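Local structure of terminal oxygenase component of carbazole (Janthinobacterium sp., 7BUG) at residues L65-L76 / I88-W99. The protein serves as the terminal oxygenase of carbazole 1,9a-dioxygenase, adding dioxygen to the angular and adjacent ring carbons of carbazole on the way to 2'-aminobiphenyl-2,3-diol. Numbering follows the deposited sequence.
Sequences LKDRCLHRGVQL and ITCWYHAWTYRW. With FES (Fe2/s2 (inorganic) cluster), chain D.
Tyr97 OH, reaching from strand 95-98 to the first cluster-binding loop of this Rieske [2Fe-2S] domain, accepts the N-H of Leu70 at 3.1 Å and lies 3.1 Å from Cys69 SG, which meets the phenol at its ring edge. The segments 65-76 and 88-99 each give the cluster one cysteine and one histidine. Cys69 SG and Cys90 SG bind one iron, and both sulfurs also accept a backbone N-H two residues on, from His71 and Tyr92. The other iron takes His71 ND1 and His93 ND1, each at 2.1 Å; the edge of the His71 ring points at the face of the His93 ring in an offset edge-to-face pair, planes 80° apart. Their NE2 atoms hydrogen-bond to Asp359 OD2 and Asp180 OD2 of a second subunit, respectively, so the histidine iron lies at the subunit interface, consistent with electron transfer from the cluster to the mononuclear iron of the neighbour. His71, its CG turned opposite the backbone N (chi1 178°), lies in an offset stack with the five-membered ring of Trp95, and its CB sits over the six-membered ring, 3.5 Å from the centroid (CH-pi). Beside the bridging sulfide S2, Val74 CG2 packs against Cys90 SG and Trp91 CZ2. Trp91 NE1 reaches in its ring plane to Gln75 O, 2.9 Å away and nearly straight at 174°, tying the loops together on the cysteine side. Leu76 CD2 fills in among Ile88, Cys90 and Tyr97. Farther from the metals, Leu65 CD1 touches Ile88 CG2 and lies over the face of Trp99, 3.6 Å from CE3.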
loop_
_atom_site.group_PDB
_atom_site.type_symbol
_atom_site.label_atom_id
_atom_site.label_comp_id
_atom_site.label_asym_id
_atom_site.label_seq_id
_atom_site.Cartn_x
_atom_site.Cartn_y
_atom_site.Cartn_z
ATOM N N LEU A 65 -21.501 5.381 -20.646
ATOM C CA LEU A 65 -20.776 4.202 -21.169
ATOM C C LEU A 65 -19.805 3.752 -20.105
ATOM O O LEU A 65 -19.273 4.593 -19.376
ATOM C CB LEU A 65 -19.942 4.575 -22.397
ATOM C CG LEU A 65 -20.623 4.578 -23.740
ATOM C CD1 LEU A 65 -19.679 5.179 -24.755
ATOM C CD2 LEU A 65 -21.010 3.153 -24.142
ATOM N N LYS A 66 -19.601 2.464 -20.009
ATOM C CA LYS A 66 -18.500 1.972 -19.149
ATOM C C LYS A 66 -17.190 2.529 -19.703
ATOM O O LYS A 66 -16.901 2.383 -20.872
ATOM C CB LYS A 66 -18.529 0.462 -19.010
ATOM C CG LYS A 66 -17.346 -0.063 -18.200
ATOM C CD LYS A 66 -17.626 -1.500 -17.793
ATOM C CE LYS A 66 -18.688 -1.614 -16.734
ATOM N NZ LYS A 66 -18.650 -2.918 -16.061
ATOM N N ASP A 67 -16.358 3.063 -18.828
ATOM C CA ASP A 67 -15.045 3.617 -19.210
ATOM C C ASP A 67 -14.006 2.501 -19.214
ATOM O O ASP A 67 -13.098 2.488 -18.372
ATOM C CB ASP A 67 -14.705 4.741 -18.254
ATOM C CG ASP A 67 -13.444 5.524 -18.619
ATOM O OD1 ASP A 67 -12.982 5.450 -19.784
ATOM O OD2 ASP A 67 -12.985 6.283 -17.729
ATOM N N ARG A 68 -14.170 1.525 -20.099
ATOM C CA ARG A 68 -13.271 0.337 -20.162
ATOM C C ARG A 68 -13.447 -0.227 -21.562
ATOM O O ARG A 68 -14.520 -0.824 -21.844
ATOM C CB ARG A 68 -13.554 -0.710 -19.105
ATOM C CG ARG A 68 -12.502 -1.814 -19.111
ATOM C CD ARG A 68 -12.634 -2.866 -18.024
ATOM N NE ARG A 68 -13.886 -3.516 -18.272
ATOM C CZ ARG A 68 -14.636 -4.139 -17.365
ATOM N NH1 ARG A 68 -14.213 -4.291 -16.128
ATOM N NH2 ARG A 68 -15.803 -4.608 -17.709
ATOM N N CYS A 69 -12.481 0.006 -22.445
ATOM C CA CYS A 69 -12.538 -0.513 -23.820
ATOM C C CYS A 69 -12.714 -2.049 -23.808
ATOM O O CYS A 69 -12.052 -2.734 -23.025
ATOM C CB CYS A 69 -11.317 -0.083 -24.605
ATOM S SG CYS A 69 -11.476 -0.474 -26.364
ATOM N N LEU A 70 -13.535 -2.578 -24.709
ATOM C CA LEU A 70 -13.722 -4.051 -24.872
ATOM C C LEU A 70 -12.442 -4.749 -25.310
ATOM O O LEU A 70 -12.304 -5.954 -25.106
ATOM C CB LEU A 70 -14.798 -4.290 -25.923
ATOM C CG LEU A 70 -16.196 -3.866 -25.547
ATOM C CD1 LEU A 70 -17.175 -4.219 -26.676
ATOM C CD2 LEU A 70 -16.658 -4.407 -24.213
ATOM N N HIS A 71 -11.544 -4.051 -25.988
ATOM C CA HIS A 71 -10.378 -4.659 -26.656
ATOM C C HIS A 71 -9.298 -5.011 -25.603
ATOM O O HIS A 71 -9.132 -6.188 -25.254
ATOM C CB HIS A 71 -9.919 -3.688 -27.757
ATOM C CG HIS A 71 -8.733 -4.144 -28.483
ATOM N ND1 HIS A 71 -7.774 -3.239 -28.898
ATOM C CD2 HIS A 71 -8.343 -5.378 -28.862
ATOM C CE1 HIS A 71 -6.825 -3.898 -29.543
ATOM N NE2 HIS A 71 -7.180 -5.257 -29.548
ATOM N N ARG A 72 -8.557 -4.005 -25.125
ATOM C CA ARG A 72 -7.444 -4.225 -24.156
ATOM C C ARG A 72 -7.769 -3.608 -22.796
ATOM O O ARG A 72 -6.873 -3.519 -21.932
ATOM C CB ARG A 72 -6.106 -3.739 -24.726
ATOM C CG ARG A 72 -5.739 -4.353 -26.072
ATOM C CD ARG A 72 -5.633 -5.867 -26.153
ATOM N NE ARG A 72 -4.699 -6.375 -25.151
ATOM C CZ ARG A 72 -3.388 -6.447 -25.276
ATOM N NH1 ARG A 72 -2.816 -6.139 -26.421
ATOM N NH2 ARG A 72 -2.684 -6.898 -24.264
ATOM N N GLY A 73 -8.992 -3.164 -22.557
ATOM C CA GLY A 73 -9.459 -2.774 -21.218
ATOM C C GLY A 73 -8.888 -1.486 -20.683
ATOM O O GLY A 73 -8.891 -1.287 -19.467
ATOM N N VAL A 74 -8.447 -0.622 -21.565
ATOM C CA VAL A 74 -7.998 0.723 -21.149
ATOM C C VAL A 74 -9.204 1.604 -20.825
ATOM O O VAL A 74 -10.280 1.431 -21.366
ATOM C CB VAL A 74 -7.094 1.377 -22.193
ATOM C CG1 VAL A 74 -5.845 0.554 -22.488
ATOM C CG2 VAL A 74 -7.854 1.738 -23.475
ATOM N N GLN A 75 -9.014 2.603 -19.981
ATOM C CA GLN A 75 -10.009 3.706 -19.853
ATOM C C GLN A 75 -9.930 4.560 -21.130
ATOM O O GLN A 75 -8.872 5.109 -21.469
ATOM C CB GLN A 75 -9.743 4.505 -18.594
ATOM C CG GLN A 75 -10.303 3.796 -17.366
ATOM C CD GLN A 75 -10.011 4.571 -16.097
ATOM O OE1 GLN A 75 -9.029 4.272 -15.372
ATOM N NE2 GLN A 75 -10.828 5.571 -15.799
ATOM N N LEU A 76 -11.049 4.717 -21.804
ATOM C CA LEU A 76 -11.124 5.630 -22.961
ATOM C C LEU A 76 -10.807 7.047 -22.473
ATOM O O LEU A 76 -10.279 7.842 -23.268
ATOM C CB LEU A 76 -12.507 5.547 -23.605
ATOM C CG LEU A 76 -12.713 4.319 -24.480
ATOM C CD1 LEU A 76 -13.120 3.206 -23.587
ATOM C CD2 LEU A 76 -13.725 4.620 -25.556
ATOM N N ILE A 88 -17.801 7.732 -29.493
ATOM C CA ILE A 88 -16.454 7.953 -28.903
ATOM C C ILE A 88 -15.533 6.898 -29.500
ATOM O O ILE A 88 -15.992 5.736 -29.671
ATOM C CB ILE A 88 -16.462 7.934 -27.347
ATOM C CG1 ILE A 88 -15.067 8.210 -26.764
ATOM C CG2 ILE A 88 -17.092 6.672 -26.820
ATOM C CD1 ILE A 88 -15.057 8.535 -25.261
ATOM N N THR A 89 -14.283 7.274 -29.775
ATOM C CA THR A 89 -13.275 6.404 -30.393
ATOM C C THR A 89 -12.207 6.151 -29.323
ATOM O O THR A 89 -11.603 7.149 -28.839
ATOM C CB THR A 89 -12.690 7.091 -31.645
ATOM O OG1 THR A 89 -13.763 7.199 -32.583
ATOM C CG2 THR A 89 -11.516 6.350 -32.225
ATOM N N CYS A 90 -11.952 4.904 -29.003
ATOM C CA CYS A 90 -10.830 4.590 -28.081
ATOM C C CYS A 90 -9.553 5.146 -28.698
ATOM O O CYS A 90 -9.302 4.989 -29.919
ATOM C CB CYS A 90 -10.746 3.098 -27.847
ATOM S SG CYS A 90 -9.411 2.695 -26.701
ATOM N N TRP A 91 -8.710 5.733 -27.879
ATOM C CA TRP A 91 -7.437 6.347 -28.306
ATOM C C TRP A 91 -6.397 5.307 -28.735
ATOM O O TRP A 91 -5.395 5.712 -29.342
ATOM C CB TRP A 91 -6.901 7.211 -27.174
ATOM C CG TRP A 91 -6.790 6.462 -25.897
ATOM C CD1 TRP A 91 -7.727 6.407 -24.892
ATOM C CD2 TRP A 91 -5.710 5.597 -25.491
ATOM N NE1 TRP A 91 -7.287 5.597 -23.883
ATOM C CE2 TRP A 91 -6.081 5.054 -24.232
ATOM C CE3 TRP A 91 -4.500 5.220 -26.050
ATOM C CZ2 TRP A 91 -5.247 4.183 -23.523
ATOM C CZ3 TRP A 91 -3.695 4.320 -25.376
ATOM C CH2 TRP A 91 -4.073 3.800 -24.131
ATOM N N TYR A 92 -6.591 4.030 -28.404
ATOM C CA TYR A 92 -5.498 3.057 -28.565
ATOM C C TYR A 92 -5.552 2.465 -29.983
ATOM O O TYR A 92 -4.571 2.589 -30.707
ATOM C CB TYR A 92 -5.566 2.036 -27.445
ATOM C CG TYR A 92 -4.275 1.303 -27.111
ATOM C CD1 TYR A 92 -3.109 1.452 -27.839
ATOM C CD2 TYR A 92 -4.275 0.366 -26.080
ATOM C CE1 TYR A 92 -1.947 0.760 -27.518
ATOM C CE2 TYR A 92 -3.140 -0.374 -25.774
ATOM C CZ TYR A 92 -1.971 -0.183 -26.496
ATOM O OH TYR A 92 -0.793 -0.842 -26.207
ATOM N N HIS A 93 -6.636 1.754 -30.308
ATOM C CA HIS A 93 -6.768 1.121 -31.643
ATOM C C HIS A 93 -8.045 1.600 -32.310
ATOM O O HIS A 93 -8.468 0.978 -33.245
ATOM C CB HIS A 93 -6.687 -0.404 -31.614
ATOM C CG HIS A 93 -5.635 -0.923 -30.703
ATOM N ND1 HIS A 93 -5.835 -1.075 -29.338
ATOM C CD2 HIS A 93 -4.394 -1.383 -30.974
ATOM C CE1 HIS A 93 -4.709 -1.541 -28.809
ATOM N NE2 HIS A 93 -3.810 -1.754 -29.792
ATOM N N ALA A 94 -8.645 2.648 -31.798
ATOM C CA ALA A 94 -9.764 3.343 -32.475
ATOM C C ALA A 94 -11.012 2.473 -32.627
ATOM O O ALA A 94 -11.861 2.785 -33.526
ATOM C CB ALA A 94 -9.336 3.900 -33.814
ATOM N N TRP A 95 -11.250 1.522 -31.726
ATOM C CA TRP A 95 -12.601 0.945 -31.591
ATOM C C TRP A 95 -13.565 2.064 -31.239
ATOM O O TRP A 95 -13.364 2.852 -30.316
ATOM C CB TRP A 95 -12.665 -0.180 -30.561
ATOM C CG TRP A 95 -11.927 -1.413 -30.931
ATOM C CD1 TRP A 95 -10.782 -1.548 -31.661
ATOM C CD2 TRP A 95 -12.303 -2.725 -30.510
ATOM N NE1 TRP A 95 -10.435 -2.873 -31.748
ATOM C CE2 TRP A 95 -11.336 -3.607 -31.033
ATOM C CE3 TRP A 95 -13.331 -3.214 -29.701
ATOM C CZ2 TRP A 95 -11.382 -4.976 -30.762
ATOM C CZ3 TRP A 95 -13.393 -4.583 -29.482
ATOM C CH2 TRP A 95 -12.428 -5.434 -30.014
ATOM N N THR A 96 -14.653 2.199 -32.006
ATOM C CA THR A 96 -15.586 3.322 -31.908
ATOM C C THR A 96 -16.968 2.822 -31.485
ATOM O O THR A 96 -17.519 1.893 -32.136
ATOM C CB THR A 96 -15.645 4.034 -33.259
ATOM O OG1 THR A 96 -14.322 4.522 -33.519
ATOM C CG2 THR A 96 -16.630 5.181 -33.245
ATOM N N TYR A 97 -17.523 3.464 -30.460
ATOM C CA TYR A 97 -18.776 3.053 -29.803
ATOM C C TYR A 97 -19.822 4.159 -29.916
ATOM O O TYR A 97 -19.525 5.341 -29.802
ATOM C CB TYR A 97 -18.511 2.737 -28.340
ATOM C CG TYR A 97 -17.399 1.734 -28.131
ATOM C CD1 TYR A 97 -17.683 0.378 -28.094
ATOM C CD2 TYR A 97 -16.112 2.144 -27.840
ATOM C CE1 TYR A 97 -16.705 -0.555 -27.829
ATOM C CE2 TYR A 97 -15.110 1.223 -27.595
ATOM C CZ TYR A 97 -15.412 -0.132 -27.576
ATOM O OH TYR A 97 -14.396 -0.996 -27.236
ATOM N N ARG A 98 -21.064 3.751 -30.130
ATOM C CA ARG A 98 -22.200 4.693 -30.019
ATOM C C ARG A 98 -22.523 4.957 -28.556
ATOM O O ARG A 98 -22.719 4.002 -27.819
ATOM C CB ARG A 98 -23.401 4.127 -30.766
ATOM C CG ARG A 98 -23.135 3.958 -32.252
ATOM C CD ARG A 98 -24.488 3.869 -32.941
ATOM N NE ARG A 98 -25.113 2.619 -32.654
ATOM C CZ ARG A 98 -25.311 1.625 -33.525
ATOM N NH1 ARG A 98 -24.880 1.722 -34.779
ATOM N NH2 ARG A 98 -25.949 0.533 -33.138
ATOM N N TRP A 99 -22.665 6.214 -28.159
ATOM C CA TRP A 99 -23.144 6.558 -26.812
ATOM C C TRP A 99 -24.525 5.952 -26.585
ATOM O O TRP A 99 -24.833 5.607 -25.452
ATOM C CB TRP A 99 -23.152 8.069 -26.628
ATOM C CG TRP A 99 -21.800 8.683 -26.531
ATOM C CD1 TRP A 99 -21.057 9.292 -27.511
ATOM C CD2 TRP A 99 -21.006 8.744 -25.320
ATOM N NE1 TRP A 99 -19.874 9.736 -26.991
ATOM C CE2 TRP A 99 -19.832 9.442 -25.644
ATOM C CE3 TRP A 99 -21.201 8.335 -24.000
ATOM C CZ2 TRP A 99 -18.801 9.656 -24.724
ATOM C CZ3 TRP A 99 -20.200 8.592 -23.074
ATOM C CH2 TRP A 99 -19.057 9.310 -23.412
HETATM FE FE1 FES D . -9.399 0.414 -27.075
HETATM FE FE2 FES D . -7.675 -1.217 -28.374
HETATM S S1 FES D . -9.253 0.102 -29.261
HETATM S S2 FES D . -7.790 -0.861 -26.163
#